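Local coordinates for protein aclacinomycin oxidoreductase (AknOx) (Streptomyces galilaeus, PDB 2IPI) that oxidises the terminal sugar of aclacinomycins in two successive oxygen-dependent steps, using a bicovalently bound FAD, to finish biosynthesis of these polyketide antibiotics, at residues Arg360-Gly365 with Tyr469-Leu474; Met424-Met429 with Ala439-Ile444; Gly453-Pro458 with Trp479-Val484. All blocks are in the same frame, centred on the assembly; numbering follows the deposited sequence.

Contact 1: Arg360-Gly365 with Tyr469-Leu474; sequences RTKSKG and YPDVDL. With AKY (methyl (2S,4R)-2-ethyl-2,5,7-trihydroxy-6,11-dioxo-4-{[2,3,6-trideoxy-4-O-{2,6-dideoxy-4-O-[(2S,6S)-6-methyl-5-oxotetrahydro-2h -pyran-2-yl]-alpha-D-lyxo-hexopyranosyl}-3-(dimethylamino)-D-ribo-hexopyranosyl]oxy}-1,2,3,4,6,11-hexahydrotetracene-1-c arboxylate), chain E.
Lys362 and Lys364, two residues apart on the edge strand 360-368, both send their amino groups to the carboxylates of Asp471 and Asp473 in the loop 469-474. Lys362 leaves its CB with CG anti to the backbone N (chi1 -177°), and CG packs on Ile441 of helix 434-448. Bends at chi2 and chi3 then turn the chain, and CE passes 4.2 Å from Asp471 OD1. At the tip NZ bonds that OD1 at 3.0 Å, on its anti side and 18° out of the carboxylate plane, the two side chains crossing at about a right angle. The same NZ also has a salt bridge to Glu92 and a long ion pair with Asp473 OD1. Lys364 NZ reaches both oxygens of Asp471, OD2 at 2.9 Å, though its hydrogen bonds there are weak; it adds a salt bridge to Asp473 OD1 at 3.1 Å. Two acidic oxygens, Asp471 OD1 and Asp473 OD1, lie only 3.2 Å apart, a proximity the two ammonium groups probably make tolerable. Arg442 holds the other oxygen of Asp473.

At the opposite end of the loop, Tyr469 CD1 rests 3.7 Å from Gly365 CA. One water links Gly365 N to Tyr469 O. Tyr469 OH donates a 2.8 Å hydrogen bond to O15 of the bound aclacinomycin, an oxygen that lies at the edge of the tyrosine ring and in its plane. A four-residue salt-bridge network thus ties the substrate-domain sheet to the loop carrying Tyr469, a proton acceptor in the active site of this berberine-bridge-enzyme-like flavoprotein.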
# COMPACT_ATOMS: atom_id res chain seq x y z
N ARG A 360 -2.19 11.17 -14.52
CA ARG A 360 -3.28 10.22 -14.69
C ARG A 360 -2.76 8.79 -14.63
O ARG A 360 -1.80 8.47 -15.35
CB ARG A 360 -4.02 10.46 -16.01
CG ARG A 360 -4.64 11.82 -16.21
CD ARG A 360 -5.81 11.72 -17.18
NE ARG A 360 -6.78 12.79 -17.01
CZ ARG A 360 -8.05 12.75 -16.64
NH1 ARG A 360 -8.73 13.89 -16.56
NH2 ARG A 360 -8.68 11.63 -16.36
N THR A 361 -3.35 7.92 -13.81
CA THR A 361 -2.92 6.54 -13.68
C THR A 361 -4.06 5.54 -13.55
O THR A 361 -5.16 5.83 -13.10
CB THR A 361 -2.01 6.31 -12.45
OG1 THR A 361 -2.82 6.51 -11.27
CG2 THR A 361 -0.87 7.31 -12.37
N LYS A 362 -3.77 4.31 -13.95
CA LYS A 362 -4.56 3.13 -13.71
C LYS A 362 -3.66 1.99 -13.27
O LYS A 362 -2.66 1.72 -13.95
CB LYS A 362 -5.37 2.74 -14.95
CG LYS A 362 -6.29 1.54 -14.78
CD LYS A 362 -6.95 1.43 -13.43
CE LYS A 362 -8.46 1.30 -13.38
NZ LYS A 362 -8.87 0.51 -12.18
N SER A 363 -3.95 1.31 -12.16
CA SER A 363 -3.06 0.21 -11.77
C SER A 363 -3.79 -0.97 -11.15
O SER A 363 -4.96 -0.92 -10.76
CB SER A 363 -1.97 0.70 -10.81
OG SER A 363 -2.49 1.62 -9.87
N LYS A 364 -3.06 -2.10 -11.09
CA LYS A 364 -3.58 -3.37 -10.61
C LYS A 364 -2.46 -4.30 -10.19
O LYS A 364 -1.46 -4.48 -10.89
CB LYS A 364 -4.45 -4.07 -11.66
CG LYS A 364 -4.14 -3.62 -13.07
CD LYS A 364 -5.05 -4.31 -14.06
CE LYS A 364 -6.42 -4.62 -13.53
NZ LYS A 364 -7.50 -3.75 -14.06
N GLY A 365 -2.66 -4.94 -9.03
CA GLY A 365 -1.65 -5.79 -8.45
C GLY A 365 -1.97 -7.25 -8.30
O GLY A 365 -2.99 -7.72 -8.81
N TYR A 469 -4.40 -1.39 -3.37
CA TYR A 469 -4.46 -1.45 -4.81
C TYR A 469 -5.90 -1.69 -5.26
O TYR A 469 -6.19 -2.76 -5.80
CB TYR A 469 -3.60 -2.59 -5.36
CG TYR A 469 -2.12 -2.57 -5.07
CD1 TYR A 469 -1.37 -3.70 -5.39
CD2 TYR A 469 -1.47 -1.49 -4.49
CE1 TYR A 469 -0.01 -3.76 -5.16
CE2 TYR A 469 -0.11 -1.54 -4.25
CZ TYR A 469 0.61 -2.67 -4.59
OH TYR A 469 1.96 -2.74 -4.36
N PRO A 470 -6.80 -0.75 -5.04
CA PRO A 470 -8.19 -0.96 -5.48
C PRO A 470 -8.26 -1.07 -7.01
O PRO A 470 -7.55 -0.30 -7.65
CB PRO A 470 -8.90 0.32 -5.06
CG PRO A 470 -7.78 1.33 -5.08
CD PRO A 470 -6.68 0.56 -4.41
N ASP A 471 -9.10 -1.99 -7.49
CA ASP A 471 -9.34 -2.12 -8.93
C ASP A 471 -10.83 -2.44 -9.16
O ASP A 471 -11.27 -3.55 -8.92
CB ASP A 471 -8.48 -3.21 -9.53
CG ASP A 471 -8.71 -3.41 -11.02
OD1 ASP A 471 -9.07 -2.45 -11.71
OD2 ASP A 471 -8.53 -4.55 -11.50
N VAL A 472 -11.56 -1.42 -9.59
CA VAL A 472 -13.03 -1.62 -9.63
C VAL A 472 -13.42 -2.50 -10.80
O VAL A 472 -14.55 -2.95 -10.95
CB VAL A 472 -13.70 -0.24 -9.58
CG1 VAL A 472 -13.84 0.35 -10.98
CG2 VAL A 472 -15.02 -0.35 -8.83
N ASP A 473 -12.46 -2.82 -11.66
CA ASP A 473 -12.63 -3.81 -12.71
C ASP A 473 -12.86 -5.18 -12.10
O ASP A 473 -13.38 -6.09 -12.77
CB ASP A 473 -11.41 -3.86 -13.64
CG ASP A 473 -11.22 -2.56 -14.40
OD1 ASP A 473 -10.07 -2.18 -14.70
OD2 ASP A 473 -12.26 -1.92 -14.70
N LEU A 474 -12.49 -5.34 -10.82
CA LEU A 474 -12.70 -6.62 -10.16
C LEU A 474 -14.19 -6.92 -9.98
O LEU A 474 -14.54 -8.08 -9.72
CB LEU A 474 -12.03 -6.69 -8.79
CG LEU A 474 -10.50 -6.61 -8.77
CD1 LEU A 474 -9.97 -7.06 -7.40
CD2 LEU A 474 -9.88 -7.41 -9.89
O15 AKY E . 3.71 -0.73 -3.54
C42 AKY E . 3.96 0.32 -4.17
C40 AKY E . 5.44 0.76 -4.26
C38 AKY E . 5.70 1.94 -5.10
C39 AKY E . 2.93 1.04 -5.14
C41 AKY E . 1.98 0.62 -5.99
O14 AKY E . 3.27 2.36 -5.48
C37 AKY E . 4.60 2.47 -5.96
O13 AKY E . 4.94 3.77 -6.36
C35 AKY E . 4.62 4.10 -7.68
C34 AKY E . 5.85 4.17 -8.59
C36 AKY E . 6.88 3.27 -8.19
O11 AKY E . 6.43 5.57 -8.78
C33 AKY E . 3.75 5.35 -7.75
O12 AKY E . 2.48 5.35 -6.93
C32 AKY E . 4.47 6.55 -7.75
C31 AKY E . 5.34 6.63 -8.85
O7 AKY E . 7.16 8.25 -14.87
C7 AKY E . 7.19 9.65 -15.17
C8 AKY E . 8.36 10.27 -14.52
C9 AKY E . 9.60 10.04 -15.35
O9 AKY E . 9.64 8.69 -15.63
C13 AKY E . 10.78 10.55 -14.60
C14 AKY E . 10.81 9.71 -13.32
C20 AKY E . 7.26 9.75 -16.66
C19 AKY E . 8.35 10.25 -17.36
C10 AKY E . 9.47 10.87 -16.57
C11 AKY E . 8.31 10.37 -18.75
C18 AKY E . 7.16 10.01 -19.46
C17 AKY E . 6.05 9.51 -18.76
C6 AKY E . 6.12 9.39 -17.38
O6 AKY E . 5.06 8.92 -16.68
C12 AKY E . 7.12 10.19 -20.86
O3 AKY E . 8.11 10.61 -21.50
C15 AKY E . 5.92 9.88 -21.55
C1 AKY E . 5.86 10.13 -22.92
C2 AKY E . 4.69 9.89 -23.65
C3 AKY E . 3.58 9.40 -22.97
C16 AKY E . 4.80 9.39 -20.86
C5 AKY E . 4.86 9.21 -19.46
O5 AKY E . 3.90 8.83 -18.75
C4 AKY E . 3.63 9.15 -21.60
O4 AKY E . 2.51 8.68 -21.00
O18 AKY E . 4.73 6.59 -10.15
C45 AKY E . 6.09 7.92 -13.98
C43 AKY E . 9.03 12.29 -16.23
O16 AKY E . 7.85 12.57 -16.02
O17 AKY E . 9.94 13.31 -16.17
C44 AKY E . 9.56 14.29 -17.15
O19 AKY E . 6.07 8.71 -12.81
C47 AKY E . 5.31 6.07 -12.44
N11 AKY E . 3.97 5.49 -12.62
C52 AKY E . 3.80 4.07 -12.55
C51 AKY E . 2.84 6.24 -12.18
C46 AKY E . 6.20 6.44 -13.62
C48 AKY E . 5.63 6.93 -11.22
C49 AKY E . 5.45 8.40 -11.55
C50 AKY E . 4.19 9.16 -11.10
O HOH W 1 -7.29 0.77 -10.25
O HOH W 2 -4.18 0.05 -7.70
O HOH W 3 -5.46 -4.79 -7.48

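Contact 2: Met424-Met429 with Ala439-Ile444; sequences MSATWM and AWIREI. With AKY (methyl (2S,4R)-2-ethyl-2,5,7-trihydroxy-6,11-dioxo-4-{[2,3,6-trideoxy-4-O-{2,6-dideoxy-4-O-[(2S,6S)-6-methyl-5-oxotetrahydro-2h -pyran-2-yl]-alpha-D-lyxo-hexopyranosyl}-3-(dimethylamino)-D-ribo-hexopyranosyl]oxy}-1,2,3,4,6,11-hexahydrotetracene-1-c arboxylate), chain E.
Helix 434-448 packs on one face of the seven-stranded antiparallel sheet of the substrate-binding domain, and strand 420-428 carries the aclacinomycin site on the other face. Ala426, Trp440 and Ile441 make the join: strand 424-428 and helix 439-444 run antiparallel at 170°, their axes 7.8 Å apart. Strand and helix form an antiparallel beta-alpha unit, closed by apolar packing with no hydrogen bond across it.

Ala426 CB points at the helix and meets two side chains there. Trp440 brings the edge of its indole, with CD1 3.4 Å from that methyl, and its NE1 comes near Ser425 O without bonding to it. Ile441 CG2 sits on the same methyl at 3.4 Å, tighter than a usual van der Waals contact, and lies against the strand backbone at Ser425 C and Ala426 N. Farther along the helix, Ile444 CD1 lies over one face of the Trp440 indole, 3.2 Å above its plane and offset toward the rim.

The residues flanking Ala426 serve the ligand. Ser425 points away from the helix, and its OG, between the backbone N and the carbonyl carbon (chi1 71°), comes close to C52 of the dimethylamino group. Thr427, an aclacinomycin Y binding residue, receives at its backbone carbonyl a weak bond from the ligand O4, on the tetracyclic ring system. Its side chain is rotated to put OG1 beside the backbone N and anti to the carbonyl carbon (chi1 -43°), and this sets Thr427 OG1 2.9 Å from the amino nitrogen N11 of the sugar, a hydrogen bond in which either atom could be the donor.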
# COMPACT_ATOMS: atom_id res chain seq x y z
N MET A 424 0.88 -3.44 -11.44
CA MET A 424 1.00 -3.02 -12.85
C MET A 424 0.21 -1.74 -13.11
O MET A 424 -0.88 -1.55 -12.57
CB MET A 424 0.50 -4.09 -13.81
CG MET A 424 0.93 -5.50 -13.44
SD MET A 424 0.31 -6.65 -14.68
CE MET A 424 1.18 -8.13 -14.17
N SER A 425 0.79 -0.89 -13.95
CA SER A 425 0.21 0.41 -14.21
C SER A 425 0.47 0.92 -15.63
O SER A 425 1.33 0.40 -16.34
CB SER A 425 0.78 1.45 -13.23
OG SER A 425 2.14 1.72 -13.53
N ALA A 426 -0.32 1.93 -15.95
CA ALA A 426 -0.25 2.87 -17.04
C ALA A 426 -0.36 4.26 -16.43
O ALA A 426 -1.18 4.48 -15.52
CB ALA A 426 -1.35 2.69 -18.08
N THR A 427 0.47 5.14 -16.92
CA THR A 427 0.62 6.50 -16.46
C THR A 427 0.66 7.44 -17.66
O THR A 427 1.37 7.09 -18.61
CB THR A 427 1.93 6.67 -15.65
OG1 THR A 427 2.06 5.54 -14.77
CG2 THR A 427 1.87 7.94 -14.83
N TRP A 428 -0.10 8.52 -17.60
CA TRP A 428 -0.18 9.45 -18.73
C TRP A 428 -0.58 10.86 -18.32
O TRP A 428 -0.86 11.16 -17.17
CB TRP A 428 -1.15 8.94 -19.80
CG TRP A 428 -2.60 8.84 -19.55
CD1 TRP A 428 -3.56 9.71 -20.00
CD2 TRP A 428 -3.30 7.83 -18.80
NE1 TRP A 428 -4.81 9.30 -19.58
CE2 TRP A 428 -4.68 8.16 -18.85
CE3 TRP A 428 -2.93 6.69 -18.09
CZ2 TRP A 428 -5.65 7.38 -18.22
CZ3 TRP A 428 -3.90 5.92 -17.47
CH2 TRP A 428 -5.25 6.27 -17.54
N MET A 429 -0.61 11.73 -19.33
CA MET A 429 -0.97 13.11 -19.05
C MET A 429 -2.30 13.51 -19.67
O MET A 429 -3.10 14.25 -19.11
CB MET A 429 0.10 14.08 -19.59
CG MET A 429 -0.13 15.49 -19.07
SD MET A 429 1.25 16.61 -19.33
CE MET A 429 2.63 15.66 -18.69
N ALA A 439 -7.03 0.58 -22.05
CA ALA A 439 -7.00 -0.68 -22.80
C ALA A 439 -5.73 -1.48 -22.50
O ALA A 439 -5.75 -2.68 -22.24
CB ALA A 439 -7.11 -0.40 -24.29
N TRP A 440 -4.60 -0.80 -22.55
CA TRP A 440 -3.30 -1.38 -22.29
C TRP A 440 -3.22 -2.12 -20.97
O TRP A 440 -2.88 -3.29 -20.91
CB TRP A 440 -2.25 -0.25 -22.34
CG TRP A 440 -1.09 -0.48 -21.42
CD1 TRP A 440 -0.87 0.04 -20.18
CD2 TRP A 440 0.03 -1.33 -21.71
NE1 TRP A 440 0.32 -0.44 -19.68
CE2 TRP A 440 0.89 -1.27 -20.60
CE3 TRP A 440 0.38 -2.12 -22.81
CZ2 TRP A 440 2.09 -1.98 -20.54
CZ3 TRP A 440 1.56 -2.83 -22.74
CH2 TRP A 440 2.40 -2.76 -21.63
N ILE A 441 -3.53 -1.42 -19.86
CA ILE A 441 -3.33 -2.04 -18.56
C ILE A 441 -4.26 -3.23 -18.34
O ILE A 441 -3.92 -4.21 -17.68
CB ILE A 441 -3.54 -1.06 -17.38
CG1 ILE A 441 -4.60 0.01 -17.59
CG2 ILE A 441 -2.22 -0.42 -17.01
CD1 ILE A 441 -6.03 -0.48 -17.42
N ARG A 442 -5.47 -3.13 -18.92
CA ARG A 442 -6.39 -4.24 -18.67
C ARG A 442 -5.95 -5.49 -19.43
O ARG A 442 -6.02 -6.59 -18.90
CB ARG A 442 -7.81 -3.85 -19.06
CG ARG A 442 -8.45 -2.86 -18.10
CD ARG A 442 -9.44 -1.98 -18.87
NE ARG A 442 -10.34 -1.33 -17.92
CZ ARG A 442 -11.14 -0.31 -18.14
NH1 ARG A 442 -11.20 0.26 -19.33
NH2 ARG A 442 -11.89 0.14 -17.14
N GLU A 443 -5.51 -5.28 -20.67
CA GLU A 443 -5.02 -6.36 -21.51
C GLU A 443 -3.85 -7.13 -20.91
O GLU A 443 -3.88 -8.36 -20.92
CB GLU A 443 -4.58 -5.78 -22.86
CG GLU A 443 -5.70 -5.66 -23.88
CD GLU A 443 -5.52 -4.45 -24.78
OE1 GLU A 443 -6.50 -4.04 -25.45
OE2 GLU A 443 -4.40 -3.89 -24.81
N ILE A 444 -2.80 -6.49 -20.38
CA ILE A 444 -1.71 -7.27 -19.81
C ILE A 444 -2.14 -8.13 -18.63
O ILE A 444 -1.71 -9.28 -18.47
CB ILE A 444 -0.53 -6.41 -19.27
CG1 ILE A 444 -0.63 -4.93 -19.57
CG2 ILE A 444 0.79 -7.02 -19.73
CD1 ILE A 444 0.31 -4.06 -18.75
O15 AKY E . 3.71 -0.73 -3.54
C42 AKY E . 3.96 0.32 -4.17
C40 AKY E . 5.44 0.76 -4.26
C38 AKY E . 5.70 1.94 -5.10
C39 AKY E . 2.93 1.04 -5.14
C41 AKY E . 1.98 0.62 -5.99
O14 AKY E . 3.27 2.36 -5.48
C37 AKY E . 4.60 2.47 -5.96
O13 AKY E . 4.94 3.77 -6.36
C35 AKY E . 4.62 4.10 -7.68
C34 AKY E . 5.85 4.17 -8.59
C36 AKY E . 6.88 3.27 -8.19
O11 AKY E . 6.43 5.57 -8.78
C33 AKY E . 3.75 5.35 -7.75
O12 AKY E . 2.48 5.35 -6.93
C32 AKY E . 4.47 6.55 -7.75
C31 AKY E . 5.34 6.63 -8.85
O7 AKY E . 7.16 8.25 -14.87
C7 AKY E . 7.19 9.65 -15.17
C8 AKY E . 8.36 10.27 -14.52
C9 AKY E . 9.60 10.04 -15.35
O9 AKY E . 9.64 8.69 -15.63
C13 AKY E . 10.78 10.55 -14.60
C14 AKY E . 10.81 9.71 -13.32
C20 AKY E . 7.26 9.75 -16.66
C19 AKY E . 8.35 10.25 -17.36
C10 AKY E . 9.47 10.87 -16.57
C11 AKY E . 8.31 10.37 -18.75
C18 AKY E . 7.16 10.01 -19.46
C17 AKY E . 6.05 9.51 -18.76
C6 AKY E . 6.12 9.39 -17.38
O6 AKY E . 5.06 8.92 -16.68
C12 AKY E . 7.12 10.19 -20.86
O3 AKY E . 8.11 10.61 -21.50
C15 AKY E . 5.92 9.88 -21.55
C1 AKY E . 5.86 10.13 -22.92
C2 AKY E . 4.69 9.89 -23.65
C3 AKY E . 3.58 9.40 -22.97
C16 AKY E . 4.80 9.39 -20.86
C5 AKY E . 4.86 9.21 -19.46
O5 AKY E . 3.90 8.83 -18.75
C4 AKY E . 3.63 9.15 -21.60
O4 AKY E . 2.51 8.68 -21.00
O18 AKY E . 4.73 6.59 -10.15
C45 AKY E . 6.09 7.92 -13.98
C43 AKY E . 9.03 12.29 -16.23
O16 AKY E . 7.85 12.57 -16.02
O17 AKY E . 9.94 13.31 -16.17
C44 AKY E . 9.56 14.29 -17.15
O19 AKY E . 6.07 8.71 -12.81
C47 AKY E . 5.31 6.07 -12.44
N11 AKY E . 3.97 5.49 -12.62
C52 AKY E . 3.80 4.07 -12.55
C51 AKY E . 2.84 6.24 -12.18
C46 AKY E . 6.20 6.44 -13.62
C48 AKY E . 5.63 6.93 -11.22
C49 AKY E . 5.45 8.40 -11.55
C50 AKY E . 4.19 9.16 -11.10

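Contact 3: Gly453-Pro458 with Trp479-Val484; sequences GGVPVP and WNTSGV
Asn480 turns its carboxamide toward the backbone of Gly454, while farther along Val457 and Val484 meet as two branched side chains set obliquely to each other. In the valine pair, CG2 of Val484 faces the fork of Val457, 3.8 Å from CG1 and 3.9 Å from CG2. Val484 CG2 gets there by standing anti to its own carbonyl carbon, beside the backbone N (chi1 -177° for its CG1).

Asn480 ND2 donates to Gly454 O in a nearly straight line, 171° at the hydrogen, but the modelled separation is too short for the exact geometry of the bond to be trusted, and the nearby approaches of Gly453 O are too close to interpret. Both segments are irregular and belong to the long connection between helix 434-448 and helix 486-491, with 479-484 inside the berberine-like C-terminal family region. Gly453 and Gly454 both have positive phi, and the backbones come close there, Gly453 CA near Ser482 and Gly454 CA near Asn480.

Val455 is turned toward Thr481, with CG1 against the backbone, nearest Thr481 N at 3.1 Å and 3.5 Å from Thr481 CA, a tight carbon pair, and CG2 beside the same CA at 3.7 Å. The Thr481 side chain heads away overall, yet its CG2 remains 4.0 Å from Val455 CG1. Ser482 CB comes within 3.8 Å of Gly453 CA.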
# COMPACT_ATOMS: atom_id res chain seq x y z
N GLY A 453 -9.50 -16.44 -15.55
CA GLY A 453 -10.55 -15.48 -15.84
C GLY A 453 -10.09 -14.07 -15.50
O GLY A 453 -10.78 -13.20 -14.99
N GLY A 454 -8.82 -13.84 -15.79
CA GLY A 454 -8.19 -12.56 -15.85
C GLY A 454 -7.87 -11.96 -14.49
O GLY A 454 -7.63 -10.74 -14.47
N VAL A 455 -7.90 -12.80 -13.47
CA VAL A 455 -7.64 -12.32 -12.11
C VAL A 455 -6.75 -13.27 -11.32
O VAL A 455 -6.73 -14.48 -11.51
CB VAL A 455 -8.93 -12.10 -11.30
CG1 VAL A 455 -9.83 -11.08 -11.99
CG2 VAL A 455 -9.65 -13.42 -11.09
N PRO A 456 -5.98 -12.71 -10.39
CA PRO A 456 -5.20 -13.57 -9.49
C PRO A 456 -6.10 -14.13 -8.39
O PRO A 456 -6.29 -13.48 -7.36
CB PRO A 456 -4.19 -12.61 -8.88
CG PRO A 456 -4.86 -11.27 -8.94
CD PRO A 456 -5.79 -11.28 -10.11
N VAL A 457 -6.62 -15.32 -8.65
CA VAL A 457 -7.42 -16.06 -7.68
C VAL A 457 -6.53 -16.77 -6.68
O VAL A 457 -5.63 -17.54 -7.04
CB VAL A 457 -8.27 -17.15 -8.38
CG1 VAL A 457 -9.07 -17.93 -7.34
CG2 VAL A 457 -9.17 -16.53 -9.43
N PRO A 458 -6.77 -16.56 -5.39
CA PRO A 458 -5.99 -17.31 -4.38
C PRO A 458 -6.15 -18.81 -4.60
O PRO A 458 -7.26 -19.35 -4.52
CB PRO A 458 -6.60 -16.85 -3.06
CG PRO A 458 -7.25 -15.53 -3.36
CD PRO A 458 -7.73 -15.62 -4.78
N TRP A 479 -15.16 -8.40 -18.23
CA TRP A 479 -13.71 -8.37 -18.15
C TRP A 479 -13.16 -9.69 -17.65
O TRP A 479 -12.89 -10.61 -18.43
CB TRP A 479 -13.22 -7.23 -17.24
CG TRP A 479 -12.91 -6.01 -18.06
CD1 TRP A 479 -13.46 -4.77 -17.96
CD2 TRP A 479 -11.96 -5.96 -19.14
NE1 TRP A 479 -12.90 -3.94 -18.91
CE2 TRP A 479 -11.98 -4.64 -19.64
CE3 TRP A 479 -11.09 -6.89 -19.72
CZ2 TRP A 479 -11.17 -4.24 -20.70
CZ3 TRP A 479 -10.29 -6.48 -20.77
CH2 TRP A 479 -10.33 -5.17 -21.25
N ASN A 480 -12.98 -9.76 -16.33
CA ASN A 480 -12.23 -10.90 -15.77
C ASN A 480 -13.02 -11.56 -14.64
O ASN A 480 -14.23 -11.77 -14.75
CB ASN A 480 -10.86 -10.42 -15.32
CG ASN A 480 -10.19 -9.33 -16.11
OD1 ASN A 480 -10.77 -8.50 -16.81
ND2 ASN A 480 -8.86 -9.24 -16.03
N THR A 481 -12.36 -11.91 -13.55
CA THR A 481 -13.01 -12.47 -12.37
C THR A 481 -13.91 -13.65 -12.70
O THR A 481 -15.14 -13.51 -12.69
CB THR A 481 -13.88 -11.41 -11.67
OG1 THR A 481 -13.77 -10.15 -12.35
CG2 THR A 481 -13.43 -11.19 -10.24
N SER A 482 -13.39 -14.84 -13.00
CA SER A 482 -14.33 -15.91 -13.33
C SER A 482 -14.73 -16.76 -12.12
O SER A 482 -14.10 -17.73 -11.70
CB SER A 482 -13.79 -16.78 -14.47
OG SER A 482 -14.44 -16.43 -15.67
N GLY A 483 -15.89 -16.37 -11.59
CA GLY A 483 -16.55 -17.08 -10.53
C GLY A 483 -16.21 -16.58 -9.15
O GLY A 483 -16.99 -16.81 -8.23
N VAL A 484 -15.07 -15.90 -9.00
CA VAL A 484 -14.58 -15.46 -7.70
C VAL A 484 -14.94 -14.01 -7.43
O VAL A 484 -14.74 -13.15 -8.29
CB VAL A 484 -13.06 -15.67 -7.63
CG1 VAL A 484 -12.52 -15.29 -6.26
CG2 VAL A 484 -12.73 -17.12 -7.98

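How the contacts relate
Contacts 1 and 2 share a sheet through their neighbouring strands 360-368 and 420-428, their centres 9 Å apart; the strands pair through probable backbone bonds such as Arg360 O to Trp428 N at 2.8 Å. Both touch the bound aclacinomycin: Tyr469 of contact 1 at the terminal sugar, contact 2 at the aminosugar and ring system. The Tyr469 side chain is about 5 Å from FAD and about 5 Å from the side chain of Tyr397. Contact 3 lies away from these sites, its centre 14 Å from that of contact 1 and 18 Å from that of contact 2. It meets contact 1 where Leu474 packs on Thr481 and Val455, and contact 2 where Arg442 packs on Trp479.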